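Local coordinates for phospholipase C-beta (PLC-beta) (Sepia officinalis, PDB 3QR0), which is a multidomain phospholipase C of the beta class, combining PH, EF-hand-like, TIM-barrel and C2 domains, with a calcium ion bound in the barrel, at residues 541-547 / 568-574; 526-532 / 559-563; 219-223 / 303-307. The contacts are given in a common frame with arbitrary orientation. Numbering follows the deposited sequence.

Interaction 1. Residues 541-547 / 568-574; sequences MSSMVET and ITRIYPK. With GOL (glycerol), chain I.
Strands 541-545 and 569-572 run parallel, their axes 4.6 Å apart and 18° off, with Ser542 opposite Thr569 and Val545 opposite Tyr572. Arg570 N to Ser542 O (3.0 Å), Met544 N to Arg570 O (2.8 Å), Tyr572 N to Met544 O (3.1 Å) and Glu546 N to Tyr572 O (2.9 Å) are the main backbone hydrogen bonds. Glu546, the first helical residue, buries most surface; its long carboxylate arm (chi1 p, chi2 t) lets OE1 accept from Lys574 N (3.0 Å) and pair with Arg577, while a water joins OE2 (2.7 Å) to Lys574 NZ (2.9 Å). The flat Tyr572 ring (chi1 p) offers a face to Val545 CA, a CH-pi contact 3.8 Å from the centroid, and its OH donates to O1 (2.6 Å) of a glycerol probably from the crystallisation liquor. On the other sheet face Met544 (mtt) brings SD 4.1 Å from Thr569 CG2 and packs on Phe560. The Tyr572 side chain is about 6 Å from the calcium ion and shares its sheet face with Arg570, salt-bridged to the calcium ligand Glu368. Parallel strands joined through helices form a beta-alpha-beta unit of a TIM barrel, here between metal site and helices.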
# COMPACT_ATOMS: atom_id res chain seq x y z
N MET A 541 22.15 13.02 11.93
CA MET A 541 21.69 11.70 11.53
C MET A 541 22.73 11.08 10.62
O MET A 541 23.67 11.76 10.18
CB MET A 541 20.33 11.78 10.83
CG MET A 541 20.28 12.60 9.54
SD MET A 541 20.80 11.69 8.06
CE MET A 541 19.48 10.50 7.88
N SER A 542 22.59 9.79 10.38
CA SER A 542 23.48 9.11 9.48
C SER A 542 22.69 8.30 8.47
O SER A 542 21.64 7.73 8.78
CB SER A 542 24.48 8.24 10.25
OG SER A 542 25.52 9.05 10.79
N SER A 543 23.18 8.31 7.24
CA SER A 543 22.60 7.54 6.15
C SER A 543 23.61 6.44 5.87
O SER A 543 24.72 6.71 5.42
CB SER A 543 22.38 8.42 4.93
OG SER A 543 21.67 7.73 3.91
N MET A 544 23.23 5.20 6.19
CA MET A 544 24.14 4.06 6.11
C MET A 544 23.77 3.13 4.96
O MET A 544 22.61 2.71 4.84
CB MET A 544 24.06 3.25 7.40
CG MET A 544 24.32 4.02 8.66
SD MET A 544 24.36 2.89 10.07
CE MET A 544 24.55 4.04 11.43
N VAL A 545 24.76 2.77 4.15
CA VAL A 545 24.57 1.67 3.21
C VAL A 545 24.28 0.41 4.03
O VAL A 545 24.69 0.33 5.19
CB VAL A 545 25.80 1.49 2.29
CG1 VAL A 545 27.02 0.94 3.07
CG2 VAL A 545 25.46 0.60 1.10
N GLU A 546 23.54 -0.54 3.48
CA GLU A 546 23.14 -1.71 4.25
C GLU A 546 24.33 -2.43 4.88
O GLU A 546 24.23 -2.91 5.99
CB GLU A 546 22.28 -2.68 3.43
CG GLU A 546 23.01 -3.45 2.35
CD GLU A 546 22.09 -4.37 1.57
OE1 GLU A 546 21.63 -3.98 0.48
OE2 GLU A 546 21.81 -5.50 2.05
N THR A 547 25.46 -2.47 4.17
CA THR A 547 26.67 -3.10 4.69
C THR A 547 27.14 -2.45 6.00
O THR A 547 27.52 -3.16 6.93
CB THR A 547 27.82 -3.03 3.66
OG1 THR A 547 27.34 -3.50 2.39
CG2 THR A 547 29.00 -3.88 4.09
N ILE A 568 17.97 9.80 13.99
CA ILE A 568 17.44 9.10 12.83
C ILE A 568 18.54 8.34 12.08
O ILE A 568 19.64 8.86 11.89
CB ILE A 568 16.76 10.10 11.86
CG1 ILE A 568 15.47 10.61 12.49
CG2 ILE A 568 16.49 9.44 10.51
CD1 ILE A 568 14.85 11.78 11.78
N THR A 569 18.22 7.11 11.67
CA THR A 569 19.04 6.35 10.75
C THR A 569 18.29 6.15 9.44
O THR A 569 17.12 5.76 9.44
CB THR A 569 19.40 4.95 11.29
OG1 THR A 569 19.88 5.06 12.63
CG2 THR A 569 20.49 4.29 10.43
N ARG A 570 18.97 6.43 8.34
CA ARG A 570 18.50 6.03 7.02
C ARG A 570 19.35 4.86 6.54
O ARG A 570 20.56 4.85 6.75
CB ARG A 570 18.59 7.21 6.05
CG ARG A 570 18.17 6.89 4.62
CD ARG A 570 18.04 8.16 3.78
NE ARG A 570 17.63 7.85 2.42
CZ ARG A 570 18.45 7.49 1.43
NH1 ARG A 570 19.77 7.41 1.62
NH2 ARG A 570 17.95 7.23 0.22
N ILE A 571 18.71 3.90 5.89
CA ILE A 571 19.39 2.73 5.34
C ILE A 571 19.13 2.71 3.85
O ILE A 571 18.04 3.09 3.41
CB ILE A 571 18.84 1.42 5.95
CG1 ILE A 571 18.73 1.53 7.48
CG2 ILE A 571 19.71 0.22 5.52
CD1 ILE A 571 20.05 1.43 8.22
N TYR A 572 20.12 2.30 3.05
CA TYR A 572 19.89 2.14 1.61
C TYR A 572 20.65 0.94 1.05
O TYR A 572 21.68 0.54 1.60
CB TYR A 572 20.20 3.43 0.85
CG TYR A 572 21.63 3.89 0.96
CD1 TYR A 572 22.57 3.51 0.01
CD2 TYR A 572 22.05 4.71 2.01
CE1 TYR A 572 23.88 3.92 0.09
CE2 TYR A 572 23.37 5.13 2.10
CZ TYR A 572 24.28 4.73 1.14
OH TYR A 572 25.60 5.13 1.20
N PRO A 573 20.14 0.35 -0.06
CA PRO A 573 20.75 -0.88 -0.57
C PRO A 573 22.17 -0.69 -1.11
O PRO A 573 22.50 0.35 -1.66
CB PRO A 573 19.79 -1.32 -1.68
CG PRO A 573 18.96 -0.13 -2.00
CD PRO A 573 18.90 0.69 -0.76
N LYS A 574 22.99 -1.72 -0.93
CA LYS A 574 24.36 -1.74 -1.45
C LYS A 574 24.40 -1.72 -2.98
O LYS A 574 23.45 -2.14 -3.65
CB LYS A 574 25.11 -2.97 -0.93
CG LYS A 574 24.50 -4.32 -1.33
CD LYS A 574 25.18 -5.50 -0.64
CE LYS A 574 24.35 -6.76 -0.78
NZ LYS A 574 25.00 -7.95 -0.16
C1 GOL I . 27.50 6.45 3.93
O1 GOL I . 26.26 6.55 3.26
C2 GOL I . 28.04 5.02 3.81
O2 GOL I . 27.26 4.12 4.57
C3 GOL I . 29.48 4.98 4.32
O3 GOL I . 30.16 3.97 3.63
O HOH W 1 23.79 -7.32 2.43

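Interaction 2. Residues 526-532 / 559-563; sequences FTTFEQA and DFVDY
Two helical pieces from the outer layer of the TIM barrel meet here through an aromatic cluster of Phe529, Phe560 and Tyr563. Residues 526-528 are loop and lead into a helix beginning at Phe529; residues 559-563 are the end of helix 557-563. The backbones are nearest at Phe529 and Asp559, whose CA atoms lie 6.5 Å apart, and no hydrogen bond crosses between the segments.

The ring interactions centre on Phe529 (chi1 m, chi2 118°), a large, flat, apolar side chain able to lie along a helix surface. One face of its ring covers Asp559 O and Phe560 N. Its edge points at the face of Tyr563 (chi1 t) in an offset edge-to-face pair, with centroids 5.8 Å apart and planes at 61°. Against Phe560 (chi1 t, chi2 -18°) it stands obliquely, with centroids 5.3 Å apart, and Phe529 CZ comes 3.6 Å from Phe560 CG.

Apolar packing surrounds the cluster. Phe529 CD1 rests 3.7 Å from Asp559 CB, while the carboxylate of Asp559 is salt-bridged to Arg635. Ala532, one helical turn after Phe529, is small enough to let the helix approach the edge of the Tyr563 ring, CB to CD1 being 3.8 Å. Phe526 (chi1 t) brings CE1 to 4.3 Å from Tyr563 CE1 and also packs on Ser542 and Met544.

Capping fixes the start of the first helix. Thr528 suits the N-cap because its beta-hydroxyl can reach an amide of the first turn: with chi1 p, its OG1 accepts from Gln531 N at 3.0 Å.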
# COMPACT_ATOMS: atom_id res chain seq x y z
N PHE A 526 29.24 8.83 10.57
CA PHE A 526 29.04 8.03 11.78
C PHE A 526 30.41 7.59 12.33
O PHE A 526 31.27 7.16 11.57
CB PHE A 526 28.17 6.81 11.50
CG PHE A 526 27.78 6.04 12.74
CD1 PHE A 526 26.60 6.33 13.41
CD2 PHE A 526 28.61 5.05 13.25
CE1 PHE A 526 26.25 5.63 14.56
CE2 PHE A 526 28.27 4.35 14.39
CZ PHE A 526 27.09 4.63 15.05
N THR A 527 30.60 7.72 13.64
CA THR A 527 31.83 7.26 14.28
C THR A 527 31.50 6.08 15.18
O THR A 527 31.74 4.93 14.80
CB THR A 527 32.54 8.39 15.05
OG1 THR A 527 31.64 9.00 15.98
CG2 THR A 527 33.04 9.45 14.08
N THR A 528 30.93 6.35 16.36
CA THR A 528 30.46 5.31 17.28
C THR A 528 29.15 5.72 17.93
O THR A 528 28.77 6.90 17.91
CB THR A 528 31.47 5.05 18.42
OG1 THR A 528 31.61 6.24 19.21
CG2 THR A 528 32.83 4.62 17.89
N PHE A 529 28.46 4.76 18.54
CA PHE A 529 27.27 5.05 19.32
C PHE A 529 27.60 5.86 20.59
O PHE A 529 26.85 6.77 20.97
CB PHE A 529 26.53 3.76 19.68
CG PHE A 529 25.89 3.08 18.50
CD1 PHE A 529 26.29 1.80 18.11
CD2 PHE A 529 24.91 3.71 17.76
CE1 PHE A 529 25.70 1.17 17.02
CE2 PHE A 529 24.32 3.09 16.66
CZ PHE A 529 24.72 1.81 16.30
N GLU A 530 28.72 5.54 21.22
CA GLU A 530 29.19 6.29 22.39
C GLU A 530 29.35 7.78 22.04
O GLU A 530 28.91 8.65 22.79
CB GLU A 530 30.51 5.71 22.90
CG GLU A 530 30.91 6.14 24.31
CD GLU A 530 31.51 7.55 24.39
OE1 GLU A 530 32.34 7.91 23.53
OE2 GLU A 530 31.15 8.29 25.34
N GLN A 531 29.96 8.06 20.89
CA GLN A 531 30.17 9.44 20.44
C GLN A 531 28.88 10.19 20.12
O GLN A 531 28.76 11.37 20.43
CB GLN A 531 31.12 9.49 19.24
CG GLN A 531 32.57 9.63 19.63
CD GLN A 531 32.86 10.98 20.27
OE1 GLN A 531 33.26 11.07 21.43
NE2 GLN A 531 32.65 12.06 19.51
N ALA A 532 27.93 9.50 19.49
CA ALA A 532 26.62 10.10 19.22
C ALA A 532 25.92 10.51 20.52
O ALA A 532 25.34 11.59 20.61
CB ALA A 532 25.75 9.14 18.42
N ASP A 559 22.70 -0.94 21.41
CA ASP A 559 23.08 0.46 21.24
C ASP A 559 22.44 1.09 19.99
O ASP A 559 22.11 2.27 19.99
CB ASP A 559 24.60 0.61 21.13
CG ASP A 559 25.33 0.20 22.41
OD1 ASP A 559 24.71 0.10 23.48
OD2 ASP A 559 26.56 -0.02 22.32
N PHE A 560 22.26 0.28 18.94
CA PHE A 560 21.64 0.75 17.70
C PHE A 560 20.19 1.15 18.00
O PHE A 560 19.74 2.23 17.61
CB PHE A 560 21.69 -0.33 16.62
CG PHE A 560 21.70 0.20 15.20
CD1 PHE A 560 21.30 1.49 14.88
CD2 PHE A 560 22.08 -0.65 14.16
CE1 PHE A 560 21.32 1.94 13.56
CE2 PHE A 560 22.09 -0.20 12.84
CZ PHE A 560 21.71 1.09 12.54
N VAL A 561 19.47 0.28 18.69
CA VAL A 561 18.09 0.56 19.10
C VAL A 561 18.02 1.84 19.96
O VAL A 561 17.13 2.67 19.75
CB VAL A 561 17.47 -0.63 19.87
CG1 VAL A 561 16.12 -0.25 20.48
CG2 VAL A 561 17.33 -1.85 18.95
N ASP A 562 18.96 2.01 20.89
CA ASP A 562 18.98 3.19 21.76
C ASP A 562 19.28 4.47 20.98
O ASP A 562 18.66 5.50 21.22
CB ASP A 562 20.01 3.02 22.88
CG ASP A 562 19.51 2.16 24.04
OD1 ASP A 562 20.29 1.97 24.99
OD2 ASP A 562 18.36 1.67 24.01
N TYR A 563 20.24 4.41 20.06
CA TYR A 563 20.55 5.54 19.17
C TYR A 563 19.29 6.04 18.44
O TYR A 563 19.04 7.25 18.36
CB TYR A 563 21.63 5.13 18.16
CG TYR A 563 21.83 6.10 17.02
CD1 TYR A 563 22.78 7.12 17.10
CD2 TYR A 563 21.05 6.01 15.87
CE1 TYR A 563 22.95 8.02 16.05
CE2 TYR A 563 21.22 6.91 14.82
CZ TYR A 563 22.17 7.90 14.91
OH TYR A 563 22.31 8.78 13.86

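Interaction 3. Residues 219-223 / 303-307; sequences FKFYL and LYFLM
A buried contact, made mostly by side chains, joins two helices of the EF-hand-like domain, 215-225 and 299-307. The axes of the short segments cross at 106° with a closest approach of 12.3 Å. The nearest CA pairs are Phe219 with Tyr304 (8.5 Å) and Leu223 with Leu303 (9.1 Å). So wide a gap suits long or aromatic residues.

Phe219 (chi1 t) crosses towards the second helix until its CZ lies 3.8 Å from Tyr304 CA. Tyr304, also t, turns its ring edge to the face of Phe219 in a T-shaped pair, with centroids 5.2 Å apart and planes at 78°; Phe219 CE2 and Tyr304 CD1 are 3.8 Å apart. Both rings also pack on Leu152 and Val287.

Met307 (chi1 m, chi2 t, chi3 p) has the slender, pliable chain needed to enter between two aromatics. Its SD sits at the edge of the Phe219 ring, 3.9 Å from Phe219 CE1, while Met307 CE lies over the face of Tyr222, 3.9 Å from the ring centroid, a CH-pi contact. The same SD is 4.3 Å from the Tyr222 centroid, so both rings make Met-aromatic contacts with it. Tyr222 (chi1 t) keeps its polar end satisfied elsewhere, its OH hydrogen-bonded to Gln151 and Arg228.

Two leucines add methyl contacts: Leu223 CD2 meets Leu303 CD2 at 3.9 Å, and the same Leu303 CD2 reaches the edge of Tyr222, 4.3 Å from CE2.

With no hydrogen bond or salt bridge between the segments, cohesion across this crossing comes from aromatic, sulfur and methyl packing, so it depends on shape fit and burial.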
# COMPACT_ATOMS: atom_id res chain seq x y z
N PHE A 219 -27.24 -11.25 -4.91
CA PHE A 219 -26.56 -12.07 -3.90
C PHE A 219 -27.03 -13.53 -3.97
O PHE A 219 -26.23 -14.44 -3.79
CB PHE A 219 -26.75 -11.53 -2.48
CG PHE A 219 -25.94 -12.27 -1.45
CD1 PHE A 219 -24.57 -12.09 -1.38
CD2 PHE A 219 -26.55 -13.18 -0.59
CE1 PHE A 219 -23.80 -12.79 -0.44
CE2 PHE A 219 -25.79 -13.89 0.36
CZ PHE A 219 -24.42 -13.69 0.42
N LYS A 220 -28.31 -13.74 -4.24
CA LYS A 220 -28.84 -15.10 -4.45
C LYS A 220 -28.15 -15.76 -5.66
O LYS A 220 -27.97 -16.97 -5.69
CB LYS A 220 -30.37 -15.07 -4.62
CG LYS A 220 -31.07 -16.36 -4.21
CD LYS A 220 -32.59 -16.27 -4.39
CE LYS A 220 -33.22 -17.66 -4.35
NZ LYS A 220 -34.70 -17.64 -4.58
N PHE A 221 -27.76 -14.95 -6.65
CA PHE A 221 -26.96 -15.44 -7.78
C PHE A 221 -25.58 -15.92 -7.31
O PHE A 221 -25.12 -16.97 -7.74
CB PHE A 221 -26.86 -14.35 -8.86
CG PHE A 221 -25.80 -14.60 -9.90
CD1 PHE A 221 -25.86 -15.71 -10.72
CD2 PHE A 221 -24.77 -13.69 -10.10
CE1 PHE A 221 -24.90 -15.93 -11.70
CE2 PHE A 221 -23.81 -13.90 -11.07
CZ PHE A 221 -23.87 -15.02 -11.88
N TYR A 222 -24.94 -15.15 -6.43
CA TYR A 222 -23.68 -15.57 -5.79
C TYR A 222 -23.86 -16.93 -5.11
O TYR A 222 -23.03 -17.83 -5.29
CB TYR A 222 -23.21 -14.53 -4.76
CG TYR A 222 -21.90 -14.89 -4.07
CD1 TYR A 222 -20.70 -14.34 -4.49
CD2 TYR A 222 -21.87 -15.76 -2.98
CE1 TYR A 222 -19.50 -14.66 -3.86
CE2 TYR A 222 -20.68 -16.09 -2.35
CZ TYR A 222 -19.49 -15.54 -2.79
OH TYR A 222 -18.31 -15.86 -2.18
N LEU A 223 -24.93 -17.08 -4.34
CA LEU A 223 -25.22 -18.33 -3.64
C LEU A 223 -25.40 -19.49 -4.62
O LEU A 223 -24.94 -20.60 -4.36
CB LEU A 223 -26.48 -18.20 -2.77
CG LEU A 223 -26.44 -17.18 -1.62
CD1 LEU A 223 -27.79 -17.16 -0.88
CD2 LEU A 223 -25.31 -17.50 -0.66
N LEU A 303 -23.14 -16.61 5.78
CA LEU A 303 -22.24 -16.32 4.67
C LEU A 303 -22.30 -14.83 4.32
O LEU A 303 -21.27 -14.21 4.05
CB LEU A 303 -22.58 -17.17 3.45
CG LEU A 303 -21.68 -17.03 2.21
CD1 LEU A 303 -20.20 -17.02 2.59
CD2 LEU A 303 -21.98 -18.14 1.22
N TYR A 304 -23.50 -14.26 4.34
CA TYR A 304 -23.68 -12.83 4.08
C TYR A 304 -22.88 -12.01 5.10
O TYR A 304 -22.11 -11.13 4.73
CB TYR A 304 -25.17 -12.47 4.14
CG TYR A 304 -25.49 -11.03 3.77
CD1 TYR A 304 -25.91 -10.70 2.48
CD2 TYR A 304 -25.39 -10.01 4.71
CE1 TYR A 304 -26.20 -9.38 2.14
CE2 TYR A 304 -25.68 -8.69 4.38
CZ TYR A 304 -26.09 -8.38 3.10
OH TYR A 304 -26.38 -7.08 2.78
N PHE A 305 -23.04 -12.32 6.38
CA PHE A 305 -22.27 -11.65 7.43
C PHE A 305 -20.77 -11.76 7.19
O PHE A 305 -20.04 -10.77 7.30
CB PHE A 305 -22.56 -12.22 8.82
CG PHE A 305 -21.50 -11.88 9.83
CD1 PHE A 305 -21.41 -10.60 10.36
CD2 PHE A 305 -20.54 -12.82 10.21
CE1 PHE A 305 -20.42 -10.27 11.26
CE2 PHE A 305 -19.55 -12.49 11.11
CZ PHE A 305 -19.49 -11.22 11.64
N LEU A 306 -20.32 -12.97 6.91
CA LEU A 306 -18.89 -13.24 6.79
C LEU A 306 -18.24 -12.42 5.70
O LEU A 306 -17.05 -12.11 5.77
CB LEU A 306 -18.63 -14.73 6.55
CG LEU A 306 -18.90 -15.68 7.72
CD1 LEU A 306 -18.85 -17.12 7.22
CD2 LEU A 306 -17.90 -15.46 8.85
N MET A 307 -19.04 -12.05 4.69
CA MET A 307 -18.58 -11.27 3.55
C MET A 307 -18.83 -9.78 3.69
O MET A 307 -18.34 -9.02 2.87
CB MET A 307 -19.30 -11.73 2.28
CG MET A 307 -19.00 -13.15 1.84
SD MET A 307 -20.19 -13.68 0.59
CE MET A 307 -19.82 -12.57 -0.77

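Interactions 1 and 2 belong to one part of the TIM barrel, the Y half, with centres 13 Å apart. Their segments alternate along the chain: helix 529-535 leads to strand 540-545, and helices 546-555 and 557-563 lead on to strand 569-572. They touch directly, as where Thr569 OG1 lies 3.2 Å from Tyr563 CE2, so the outer helices pack directly on the parallel sheet. Interaction 3 comes earlier in the chain, in the EF-hand-like domain, with its centre 49 Å from interaction 1 and 56 Å from interaction 2, across the chain's centre. The contacts thus sample two distant domains of one polypeptide, and interaction 1 lies near the calcium ion.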